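Local coordinates for initiator protein NS1 (Human bocavirus, PDB 4KW3) that probably recognises and nicks the viral replication origin through this N-terminal nuclease domain, starting rolling-circle DNA replication, while its central part serves as an ATP-driven helicase, at residues L38-E43 / K150-T155; V82-T87 / L142-Q147; L89-H92 / F98-C101; S91-N96 / C134-G139. One frame throughout, in Å; residues are numbered along the deposited sequence.

Contact 1: residues L38-E43 / K150-T155; sequences LAHGTE and KSLLAT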
loop_
_atom_site.group_PDB
_atom_site.type_symbol
_atom_site.label_atom_id
_atom_site.label_comp_id
_atom_site.label_asym_id
_atom_site.label_seq_id
_atom_site.Cartn_x
_atom_site.Cartn_y
_atom_site.Cartn_z
ATOM N N LEU A 38 1.268 13.601 4.054
ATOM C CA LEU A 38 0.408 12.747 3.235
ATOM C C LEU A 38 -1.086 12.849 3.547
ATOM O O LEU A 38 -1.921 12.595 2.676
ATOM C CB LEU A 38 0.831 11.277 3.357
ATOM C CG LEU A 38 2.295 10.996 3.042
ATOM C CD1 LEU A 38 2.571 9.512 3.150
ATOM C CD2 LEU A 38 2.675 11.538 1.665
ATOM N N ALA A 39 -1.426 13.218 4.777
ATOM C CA ALA A 39 -2.816 13.153 5.228
ATOM C C ALA A 39 -3.177 14.401 6.015
ATOM O O ALA A 39 -3.711 14.325 7.135
ATOM C CB ALA A 39 -3.036 11.904 6.076
ATOM N N HIS A 40 -2.859 15.554 5.440
ATOM C CA HIS A 40 -3.149 16.787 6.123
ATOM C C HIS A 40 -4.651 16.877 6.406
ATOM O O HIS A 40 -5.474 16.623 5.519
ATOM C CB HIS A 40 -2.678 17.985 5.318
ATOM C CG HIS A 40 -2.854 19.276 6.041
ATOM N ND1 HIS A 40 -2.565 19.413 7.384
ATOM C CD2 HIS A 40 -3.332 20.473 5.631
ATOM C CE1 HIS A 40 -2.830 20.650 7.760
ATOM N NE2 HIS A 40 -3.300 21.311 6.717
ATOM N N GLY A 41 -4.993 17.186 7.659
ATOM C CA GLY A 41 -6.375 17.201 8.107
ATOM C C GLY A 41 -6.723 16.065 9.067
ATOM O O GLY A 41 -7.832 16.008 9.606
ATOM N N THR A 42 -5.767 15.170 9.306
ATOM C CA THR A 42 -6.023 13.974 10.090
ATOM C C THR A 42 -5.122 13.988 11.300
ATOM O O THR A 42 -5.198 13.086 12.137
ATOM C CB THR A 42 -5.659 12.651 9.333
ATOM O OG1 THR A 42 -4.289 12.700 8.929
ATOM C CG2 THR A 42 -6.541 12.394 8.120
ATOM N N GLU A 43 -4.240 14.983 11.384
ATOM C CA GLU A 43 -3.169 14.893 12.374
ATOM C C GLU A 43 -3.706 14.852 13.796
ATOM O O GLU A 43 -3.161 14.148 14.638
ATOM C CB GLU A 43 -2.093 15.977 12.194
ATOM C CG GLU A 43 -2.575 17.263 11.619
ATOM C CD GLU A 43 -2.486 17.329 10.109
ATOM O OE1 GLU A 43 -1.393 17.658 9.602
ATOM O OE2 GLU A 43 -3.516 17.107 9.443
ATOM N N LYS A 150 3.026 18.379 -1.459
ATOM C CA LYS A 150 2.884 19.791 -1.745
ATOM C C LYS A 150 1.492 20.339 -1.380
ATOM O O LYS A 150 1.325 21.551 -1.239
ATOM C CB LYS A 150 3.230 20.063 -3.205
ATOM C CG LYS A 150 4.708 19.954 -3.489
ATOM C CD LYS A 150 4.940 20.004 -4.974
ATOM C CE LYS A 150 6.375 19.717 -5.310
ATOM N NZ LYS A 150 6.486 19.527 -6.770
ATOM N N SER A 151 0.493 19.462 -1.265
ATOM C CA SER A 151 -0.857 19.915 -0.902
ATOM C C SER A 151 -0.881 20.567 0.493
ATOM O O SER A 151 -1.629 21.531 0.731
ATOM C CB SER A 151 -1.878 18.783 -1.001
ATOM O OG SER A 151 -1.633 17.816 -0.007
ATOM N N LEU A 152 -0.021 20.069 1.383
ATOM C CA LEU A 152 0.185 20.687 2.690
ATOM C C LEU A 152 0.534 22.166 2.549
ATOM O O LEU A 152 0.143 22.979 3.380
ATOM C CB LEU A 152 1.301 19.969 3.452
ATOM C CG LEU A 152 1.679 20.567 4.808
ATOM C CD1 LEU A 152 0.455 20.620 5.700
ATOM C CD2 LEU A 152 2.809 19.772 5.477
ATOM N N LEU A 153 1.256 22.513 1.489
ATOM C CA LEU A 153 1.693 23.894 1.285
ATOM C C LEU A 153 0.533 24.883 1.110
ATOM O O LEU A 153 0.724 26.075 1.273
ATOM C CB LEU A 153 2.693 24.006 0.126
ATOM C CG LEU A 153 4.036 23.280 0.284
ATOM C CD1 LEU A 153 4.841 23.358 -1.002
ATOM C CD2 LEU A 153 4.854 23.816 1.449
ATOM N N ALA A 154 -0.662 24.412 0.760
ATOM C CA ALA A 154 -1.809 25.325 0.686
ATOM C C ALA A 154 -2.231 25.836 2.065
ATOM O O ALA A 154 -2.919 26.853 2.174
ATOM C CB ALA A 154 -2.976 24.671 0.003
ATOM N N THR A 155 -1.794 25.139 3.111
ATOM C CA THR A 155 -2.183 25.454 4.473
ATOM C C THR A 155 -1.057 26.133 5.235
ATOM O O THR A 155 -1.299 27.052 6.001
ATOM C CB THR A 155 -2.565 24.181 5.228
ATOM O OG1 THR A 155 -3.708 23.593 4.603
ATOM C CG2 THR A 155 -2.891 24.496 6.675
#
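His40 and Leu152 mark the closest approach of the two backbones, their CA atoms 6.2 Å apart, where a type II beta turn from Ala39 to Thr42 faces the helix-like turns of residues 150-154. The His40 imidazole reaches across because CG stands anti to the backbone N (chi1 -175°). Leu152 answers with one methyl: CD1 sits 3.6 Å from the centroid of the His40 ring, almost straight above it, a CH-pi contact at a right-angle crossing of the two side chains. Thr155 comes from the far end of the ring instead, with its OG1 3.1 Å from His40 NE2 near the ring plane and its CG2 close by. On its own side the ring is tied down: His40 ND1 donates to Glu43 OE1 at 3.1 Å, with the oxygen in the plane of the imidazole although the nitrogen lies 37° out of the carboxylate plane. That bond fixes the rotation of the ring and so presents its face to Leu152, which also packs on Leu37 and Phe158. This is a loop-to-loop contact between helix connections, in which a His-carboxylate hydrogen bond links the type II turn to the first residue of helix 43-49.

Contact 2: residues V82-T87 / L142-Q147; sequences VYMATT and LAEIIQ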
loop_
_atom_site.group_PDB
_atom_site.type_symbol
_atom_site.label_atom_id
_atom_site.label_comp_id
_atom_site.label_asym_id
_atom_site.label_seq_id
_atom_site.Cartn_x
_atom_site.Cartn_y
_atom_site.Cartn_z
ATOM N N VAL A 82 0.441 5.091 -4.821
ATOM C CA VAL A 82 1.053 3.959 -5.496
ATOM C C VAL A 82 0.148 3.397 -6.601
ATOM O O VAL A 82 0.618 3.113 -7.712
ATOM C CB VAL A 82 1.444 2.850 -4.481
ATOM C CG1 VAL A 82 1.885 1.598 -5.194
ATOM C CG2 VAL A 82 2.558 3.338 -3.562
ATOM N N TYR A 83 -1.148 3.277 -6.310
ATOM C CA TYR A 83 -2.128 2.843 -7.306
ATOM C C TYR A 83 -2.145 3.779 -8.538
ATOM O O TYR A 83 -2.068 3.323 -9.686
ATOM C CB TYR A 83 -3.540 2.720 -6.704
ATOM C CG TYR A 83 -4.565 2.286 -7.726
ATOM C CD1 TYR A 83 -5.222 3.213 -8.521
ATOM C CD2 TYR A 83 -4.846 0.942 -7.925
ATOM C CE1 TYR A 83 -6.123 2.809 -9.489
ATOM C CE2 TYR A 83 -5.745 0.534 -8.882
ATOM C CZ TYR A 83 -6.381 1.468 -9.654
ATOM O OH TYR A 83 -7.280 1.058 -10.604
ATOM N N MET A 84 -2.292 5.078 -8.304
ATOM C CA MET A 84 -2.191 6.030 -9.404
ATOM C C MET A 84 -0.882 5.872 -10.214
ATOM O O MET A 84 -0.910 5.867 -11.451
ATOM C CB MET A 84 -2.356 7.467 -8.903
ATOM C CG MET A 84 -3.812 7.793 -8.489
ATOM S SD MET A 84 -4.068 9.523 -8.013
ATOM C CE MET A 84 -3.195 9.616 -6.455
ATOM N N ALA A 85 0.246 5.740 -9.515
ATOM C CA ALA A 85 1.530 5.544 -10.169
ATOM C C ALA A 85 1.550 4.272 -11.030
ATOM O O ALA A 85 2.110 4.280 -12.132
ATOM C CB ALA A 85 2.661 5.540 -9.154
ATOM N N THR A 86 0.918 3.207 -10.533
ATOM C CA THR A 86 0.847 1.929 -11.243
ATOM C C THR A 86 0.037 2.072 -12.532
ATOM O O THR A 86 0.380 1.509 -13.575
ATOM C CB THR A 86 0.189 0.817 -10.381
ATOM O OG1 THR A 86 0.904 0.644 -9.154
ATOM C CG2 THR A 86 0.179 -0.502 -11.124
ATOM N N THR A 87 -1.054 2.814 -12.427
ATOM C CA THR A 87 -1.897 3.177 -13.554
ATOM C C THR A 87 -1.078 3.944 -14.578
ATOM O O THR A 87 -1.116 3.644 -15.773
ATOM C CB THR A 87 -3.088 4.036 -13.076
ATOM O OG1 THR A 87 -4.008 3.196 -12.362
ATOM C CG2 THR A 87 -3.802 4.619 -14.221
ATOM N N LEU A 142 7.257 7.916 -6.599
ATOM C CA LEU A 142 7.796 9.076 -5.899
ATOM C C LEU A 142 7.172 10.381 -6.397
ATOM O O LEU A 142 6.888 11.278 -5.600
ATOM C CB LEU A 142 9.323 9.123 -6.004
ATOM C CG LEU A 142 10.068 8.019 -5.236
ATOM C CD1 LEU A 142 11.560 7.956 -5.623
ATOM C CD2 LEU A 142 9.884 8.126 -3.712
ATOM N N ALA A 143 6.952 10.483 -7.707
ATOM C CA ALA A 143 6.335 11.678 -8.285
ATOM C C ALA A 143 4.959 11.942 -7.654
ATOM O O ALA A 143 4.642 13.088 -7.324
ATOM C CB ALA A 143 6.242 11.583 -9.792
ATOM N N GLU A 144 4.158 10.885 -7.488
ATOM C CA GLU A 144 2.838 10.995 -6.862
ATOM C C GLU A 144 2.873 11.414 -5.384
ATOM O O GLU A 144 2.099 12.276 -4.960
ATOM C CB GLU A 144 2.075 9.677 -6.973
ATOM C CG GLU A 144 1.593 9.371 -8.347
ATOM C CD GLU A 144 0.401 10.217 -8.761
ATOM O OE1 GLU A 144 -0.176 10.919 -7.896
ATOM O OE2 GLU A 144 0.050 10.177 -9.962
ATOM N N ILE A 145 3.766 10.792 -4.621
ATOM C CA ILE A 145 3.973 11.121 -3.221
ATOM C C ILE A 145 4.418 12.579 -3.056
ATOM O O ILE A 145 3.829 13.337 -2.291
ATOM C CB ILE A 145 5.048 10.205 -2.605
ATOM C CG1 ILE A 145 4.564 8.755 -2.571
ATOM C CG2 ILE A 145 5.428 10.690 -1.220
ATOM C CD1 ILE A 145 5.610 7.757 -2.118
ATOM N N ILE A 146 5.445 12.964 -3.806
ATOM C CA ILE A 146 5.975 14.318 -3.777
ATOM C C ILE A 146 4.884 15.347 -4.058
ATOM O O ILE A 146 4.797 16.369 -3.369
ATOM C CB ILE A 146 7.144 14.445 -4.787
ATOM C CG1 ILE A 146 8.394 13.778 -4.205
ATOM C CG2 ILE A 146 7.433 15.909 -5.169
ATOM C CD1 ILE A 146 9.469 13.487 -5.246
ATOM N N GLN A 147 4.056 15.065 -5.060
ATOM C CA GLN A 147 2.943 15.941 -5.420
ATOM C C GLN A 147 1.925 16.069 -4.272
ATOM O O GLN A 147 1.362 17.149 -4.032
ATOM C CB GLN A 147 2.276 15.457 -6.708
ATOM C CG GLN A 147 0.915 16.053 -6.959
ATOM C CD GLN A 147 0.848 16.838 -8.237
ATOM O OE1 GLN A 147 0.006 16.559 -9.089
ATOM N NE2 GLN A 147 1.727 17.834 -8.385
#
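Glu144 carries nearly all of this contact from the helix 134-149 side, meeting Met84 and Ala85 where helix 74-94 lies against it: a helix-helix packing on one side of the central beta-sheet of the Rep-type nuclease domain. Going along 142-147 in order, Leu142 and Ala143 rest their side chains on Ala172 and Glu173 of helix 160-177, which lies behind. Then comes Glu144, directed at helix 74-94 and level with Ala85, the two CA atoms 6.5 Å apart. Its CG lies 4.1 Å from Ala85 CB, and the small alanine methyl, also touched by Ile141, a turn before Glu144 in helix 134-149, lets the aliphatic base of the glutamate come in close. A sharp bend at chi2 (-74°) then folds the carboxylate over towards Met84 rather than straight on. Ile145 leans only its outer end this way and seats itself on Leu169, while Ile146 turns to helix 160-177. Val82 and Thr86 face the sheet, packing on strands 101-109 and 114-122, and also brush Ile141 and Phe137 of helix 134-149; the two helices lie side by side on the sheet. Across the contact no hydrogen bond forms; the glutamate and methionine side chains cross at about a right angle. Glu144 OE2 is 3.8 Å from Met84 CB, and the bend of Met84 at chi3 brings its CE methyl back to 3.6 Å from Glu144 OE1.

Contact 3: residues L89-H92 / F98-C101; sequences LMSH and FPRC
Met90 and Pro99, with Cys101 beside them, bury most of the surface where the chain doubles back along the last turns of helix 74-94. The backbones come nearest at Ser91 and Pro99, with CA atoms 5.3 Å apart. Pro99 lays the CB-CG side of its ring on the helix, each carbon over a different residue: CB is 4.0 Å from Met90 CB and about as near the Met90 carbonyl carbon, while CG rests 3.8 Å from Ser91 N, on the backbone itself. The ring rests on the helix through these two carbons, and no hydrogen bond crosses between the segments. Met90 supplies the other half. Bends at chi2 and chi3 curl its chain instead of letting it stretch out, and the curl meets Cys101 at two places: Met90 CG touches Cys101 SG at 4.0 Å, and the terminal Met90 CE reaches Cys101 CB at the same separation. Cys101 can offer SG to Met90 because chi1 (55°) sets the sulfur between its own backbone N and carbonyl carbon. Just beyond, Gln94 NE2 at the helix end bonds to Arg100 O and ties the returning loop to the helix. Leu89, one residue before Met90, packs on Phe137 and Leu140 of helix 134-149, while the contact itself packs the end of helix 74-94 against the loop that enters strand 101-109.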
loop_
_atom_site.group_PDB
_atom_site.type_symbol
_atom_site.label_atom_id
_atom_site.label_comp_id
_atom_site.label_asym_id
_atom_site.label_seq_id
_atom_site.Cartn_x
_atom_site.Cartn_y
_atom_site.Cartn_z
ATOM N N LEU A 89 2.133 3.831 -14.859
ATOM C CA LEU A 89 3.098 2.862 -15.383
ATOM C C LEU A 89 2.524 2.055 -16.535
ATOM O O LEU A 89 3.128 2.007 -17.611
ATOM C CB LEU A 89 3.572 1.897 -14.306
ATOM C CG LEU A 89 4.480 0.767 -14.838
ATOM C CD1 LEU A 89 5.870 1.242 -15.209
ATOM C CD2 LEU A 89 4.586 -0.350 -13.815
ATOM N N MET A 90 1.353 1.450 -16.321
ATOM C CA MET A 90 0.724 0.627 -17.357
ATOM C C MET A 90 0.348 1.477 -18.564
ATOM O O MET A 90 0.404 1.034 -19.709
ATOM C CB MET A 90 -0.499 -0.106 -16.820
ATOM C CG MET A 90 -0.121 -1.164 -15.828
ATOM S SD MET A 90 1.163 -2.248 -16.489
ATOM C CE MET A 90 0.203 -3.353 -17.522
ATOM N N SER A 91 -0.044 2.708 -18.281
ATOM C CA SER A 91 -0.334 3.679 -19.311
ATOM C C SER A 91 0.862 3.870 -20.261
ATOM O O SER A 91 0.699 3.859 -21.487
ATOM C CB SER A 91 -0.708 5.000 -18.646
ATOM O OG SER A 91 -1.264 5.897 -19.570
ATOM N N HIS A 92 2.056 4.025 -19.691
ATOM C CA HIS A 92 3.274 4.113 -20.486
ATOM C C HIS A 92 3.537 2.805 -21.244
ATOM O O HIS A 92 3.794 2.829 -22.444
ATOM C CB HIS A 92 4.496 4.477 -19.628
ATOM C CG HIS A 92 4.496 5.883 -19.110
ATOM N ND1 HIS A 92 3.356 6.651 -19.020
ATOM C CD2 HIS A 92 5.507 6.661 -18.653
ATOM C CE1 HIS A 92 3.663 7.839 -18.531
ATOM N NE2 HIS A 92 4.961 7.871 -18.299
ATOM N N PHE A 98 -5.913 4.945 -21.290
ATOM C CA PHE A 98 -6.825 4.136 -20.502
ATOM C C PHE A 98 -6.462 2.670 -20.621
ATOM O O PHE A 98 -7.117 1.923 -21.344
ATOM C CB PHE A 98 -8.268 4.405 -20.928
ATOM C CG PHE A 98 -8.654 5.849 -20.826
ATOM C CD1 PHE A 98 -9.059 6.382 -19.612
ATOM C CD2 PHE A 98 -8.588 6.682 -21.934
ATOM C CE1 PHE A 98 -9.403 7.716 -19.507
ATOM C CE2 PHE A 98 -8.928 8.018 -21.837
ATOM C CZ PHE A 98 -9.338 8.536 -20.622
ATOM N N PRO A 99 -5.404 2.260 -19.899
ATOM C CA PRO A 99 -4.791 0.930 -20.006
ATOM C C PRO A 99 -5.691 -0.194 -19.536
ATOM O O PRO A 99 -6.485 0.010 -18.618
ATOM C CB PRO A 99 -3.556 1.025 -19.099
ATOM C CG PRO A 99 -3.812 2.181 -18.206
ATOM C CD PRO A 99 -4.676 3.129 -18.955
ATOM N N ARG A 100 -5.574 -1.357 -20.174
ATOM C CA ARG A 100 -6.263 -2.553 -19.709
ATOM C C ARG A 100 -5.343 -3.342 -18.810
ATOM O O ARG A 100 -4.392 -3.977 -19.278
ATOM C CB ARG A 100 -6.721 -3.440 -20.869
ATOM C CG ARG A 100 -7.635 -2.752 -21.857
ATOM C CD ARG A 100 -8.162 -3.717 -22.905
ATOM N NE ARG A 100 -8.951 -3.008 -23.907
ATOM C CZ ARG A 100 -10.260 -2.789 -23.819
ATOM N NH1 ARG A 100 -10.941 -3.227 -22.764
ATOM N NH2 ARG A 100 -10.883 -2.129 -24.788
ATOM N N CYS A 101 -5.642 -3.315 -17.519
ATOM C CA CYS A 101 -4.840 -4.026 -16.535
ATOM C C CYS A 101 -5.611 -4.297 -15.256
ATOM O O CYS A 101 -6.626 -3.679 -14.985
ATOM C CB CYS A 101 -3.615 -3.196 -16.189
ATOM S SG CYS A 101 -4.080 -1.563 -15.659
#

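Contact 4: residues S91-N96 / C134-G139; sequences SHKQRN and CAQFYG
Gln136 stretches from helix 134-149 to Lys93 and His92 near the end of helix 74-94, across backbones whose nearest CA atoms, Gln136 and His92, are 10.2 Å apart. Its CB and CG meet nothing of residues 91-96 within 4.2 Å; with CG anti to the backbone N (chi1 178°) and the chain extended beyond, they carry the amide over the gap, the side chain touching Leu89 of helix 74-94 on the way. CD comes within 4.1 Å of Lys93 NZ, and then the amide splits its two ends. OE1 accepts a hydrogen bond from Lys93 NZ at 3.1 Å, in the carbonyl plane and on a lone pair; the same oxygen also brushes Lys93 CE. NE2 turns to His92, 4.1 Å from its CD2, with amide and imidazole planes 45° apart, a loose contact rather than a stack. Lys93 arrives from the opposite direction, and its ammonium is shared with Ser133 OG, just before the partner helix. At the helix end Arg95 takes positive phi, its N bonds back to His92 O, and Asn96 N reaches Ser91 O. This surface contact is a polar side-chain bridge between two helices, set beside a helix C-terminus closed by a Schellman motif.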
loop_
_atom_site.group_PDB
_atom_site.type_symbol
_atom_site.label_atom_id
_atom_site.label_comp_id
_atom_site.label_asym_id
_atom_site.label_seq_id
_atom_site.Cartn_x
_atom_site.Cartn_y
_atom_site.Cartn_z
ATOM N N SER A 91 -0.044 2.708 -18.281
ATOM C CA SER A 91 -0.334 3.679 -19.311
ATOM C C SER A 91 0.862 3.870 -20.261
ATOM O O SER A 91 0.699 3.859 -21.487
ATOM C CB SER A 91 -0.708 5.000 -18.646
ATOM O OG SER A 91 -1.264 5.897 -19.570
ATOM N N HIS A 92 2.056 4.025 -19.691
ATOM C CA HIS A 92 3.274 4.113 -20.486
ATOM C C HIS A 92 3.537 2.805 -21.244
ATOM O O HIS A 92 3.794 2.829 -22.444
ATOM C CB HIS A 92 4.496 4.477 -19.628
ATOM C CG HIS A 92 4.496 5.883 -19.110
ATOM N ND1 HIS A 92 3.356 6.651 -19.020
ATOM C CD2 HIS A 92 5.507 6.661 -18.653
ATOM C CE1 HIS A 92 3.663 7.839 -18.531
ATOM N NE2 HIS A 92 4.961 7.871 -18.299
ATOM N N LYS A 93 3.478 1.668 -20.548
ATOM C CA LYS A 93 3.777 0.378 -21.174
ATOM C C LYS A 93 2.864 0.073 -22.349
ATOM O O LYS A 93 3.286 -0.578 -23.302
ATOM C CB LYS A 93 3.706 -0.776 -20.173
ATOM C CG LYS A 93 4.684 -0.681 -19.023
ATOM C CD LYS A 93 6.109 -0.675 -19.518
ATOM C CE LYS A 93 7.076 -0.821 -18.354
ATOM N NZ LYS A 93 8.483 -0.583 -18.795
ATOM N N GLN A 94 1.621 0.542 -22.285
ATOM C CA GLN A 94 0.655 0.287 -23.349
ATOM C C GLN A 94 0.462 1.454 -24.331
ATOM O O GLN A 94 -0.329 1.335 -25.273
ATOM C CB GLN A 94 -0.698 -0.076 -22.755
ATOM C CG GLN A 94 -0.740 -1.393 -22.064
ATOM C CD GLN A 94 -2.120 -1.711 -21.536
ATOM O OE1 GLN A 94 -3.081 -0.997 -21.808
ATOM N NE2 GLN A 94 -2.225 -2.785 -20.773
ATOM N N ARG A 95 1.161 2.566 -24.105
ATOM C CA ARG A 95 0.953 3.784 -24.893
ATOM C C ARG A 95 -0.537 4.037 -25.103
ATOM O O ARG A 95 -1.012 4.095 -26.226
ATOM C CB ARG A 95 1.667 3.697 -26.231
ATOM C CG ARG A 95 3.051 3.105 -26.142
ATOM C CD ARG A 95 3.689 3.033 -27.521
ATOM N NE ARG A 95 5.028 2.466 -27.452
ATOM C CZ ARG A 95 5.279 1.169 -27.289
ATOM N NH1 ARG A 95 4.281 0.297 -27.174
ATOM N NH2 ARG A 95 6.536 0.742 -27.233
ATOM N N ASN A 96 -1.262 4.135 -23.999
ATOM C CA ASN A 96 -2.700 4.263 -24.003
ATOM C C ASN A 96 -3.091 4.964 -22.706
ATOM O O ASN A 96 -2.636 4.564 -21.635
ATOM C CB ASN A 96 -3.320 2.873 -24.058
ATOM C CG ASN A 96 -4.824 2.904 -24.197
ATOM O OD1 ASN A 96 -5.482 3.893 -23.868
ATOM N ND2 ASN A 96 -5.386 1.800 -24.667
ATOM N N CYS A 134 11.624 -1.615 -12.512
ATOM C CA CYS A 134 11.664 -1.175 -11.126
ATOM C C CYS A 134 11.980 0.315 -10.913
ATOM O O CYS A 134 11.262 0.995 -10.193
ATOM C CB CYS A 134 12.615 -2.033 -10.287
ATOM S SG CYS A 134 11.894 -3.572 -9.720
ATOM N N ALA A 135 13.053 0.820 -11.512
ATOM C CA ALA A 135 13.435 2.217 -11.284
ATOM C C ALA A 135 12.381 3.202 -11.807
ATOM O O ALA A 135 12.032 4.184 -11.139
ATOM C CB ALA A 135 14.799 2.510 -11.890
ATOM N N GLN A 136 11.877 2.919 -12.999
ATOM C CA GLN A 136 10.841 3.722 -13.613
ATOM C C GLN A 136 9.607 3.749 -12.710
ATOM O O GLN A 136 9.045 4.814 -12.443
ATOM C CB GLN A 136 10.507 3.137 -14.984
ATOM C CG GLN A 136 9.405 3.822 -15.750
ATOM C CD GLN A 136 8.911 2.996 -16.931
ATOM O OE1 GLN A 136 9.246 1.816 -17.070
ATOM N NE2 GLN A 136 8.142 3.629 -17.812
ATOM N N PHE A 137 9.207 2.571 -12.236
ATOM C CA PHE A 137 8.043 2.415 -11.379
ATOM C C PHE A 137 8.269 3.205 -10.093
ATOM O O PHE A 137 7.390 3.945 -9.646
ATOM C CB PHE A 137 7.805 0.933 -11.076
ATOM C CG PHE A 137 6.400 0.611 -10.619
ATOM C CD1 PHE A 137 5.474 1.622 -10.368
ATOM C CD2 PHE A 137 6.008 -0.712 -10.437
ATOM C CE1 PHE A 137 4.176 1.323 -9.949
ATOM C CE2 PHE A 137 4.726 -1.017 -10.004
ATOM C CZ PHE A 137 3.802 0.001 -9.768
ATOM N N TYR A 138 9.456 3.041 -9.517
ATOM C CA TYR A 138 9.885 3.770 -8.325
ATOM C C TYR A 138 9.739 5.284 -8.513
ATOM O O TYR A 138 9.242 5.981 -7.623
ATOM C CB TYR A 138 11.342 3.438 -8.008
ATOM C CG TYR A 138 11.841 3.931 -6.661
ATOM C CD1 TYR A 138 11.098 3.736 -5.499
ATOM C CD2 TYR A 138 13.078 4.566 -6.549
ATOM C CE1 TYR A 138 11.567 4.176 -4.259
ATOM C CE2 TYR A 138 13.549 5.008 -5.332
ATOM C CZ TYR A 138 12.790 4.819 -4.190
ATOM O OH TYR A 138 13.277 5.264 -2.986
ATOM N N GLY A 139 10.164 5.784 -9.670
ATOM C CA GLY A 139 10.131 7.207 -9.935
ATOM C C GLY A 139 8.722 7.748 -10.083
ATOM O O GLY A 139 8.396 8.814 -9.581
#

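Overall arrangement
Contacts 2, 3 and 4 follow one another along helix 74-94, with centres 8 to 14 Å apart, whereas contact 1 lies apart, its centre 16 Å from contact 2 and about 29 Å from contact 3. Along the chain they are nested: contact 1 closes the widest loop, and contact 2 lies inside it and encloses contacts 3 and 4, which share Ser91 and His92. Contacts 2 and 4 join helices 74-94 and 134-149 at successive places, with Phe137 reaching Thr86 between them. Leu38 packs on Ile145, linking contacts 1 and 2. Contacts 2 to 4 tie helix 74-94 to helix 134-149 and to the loop entering strand 101-109; contact 1 joins two inter-helix loops at the far end. All lie away from the predicted metal site and nucleophile.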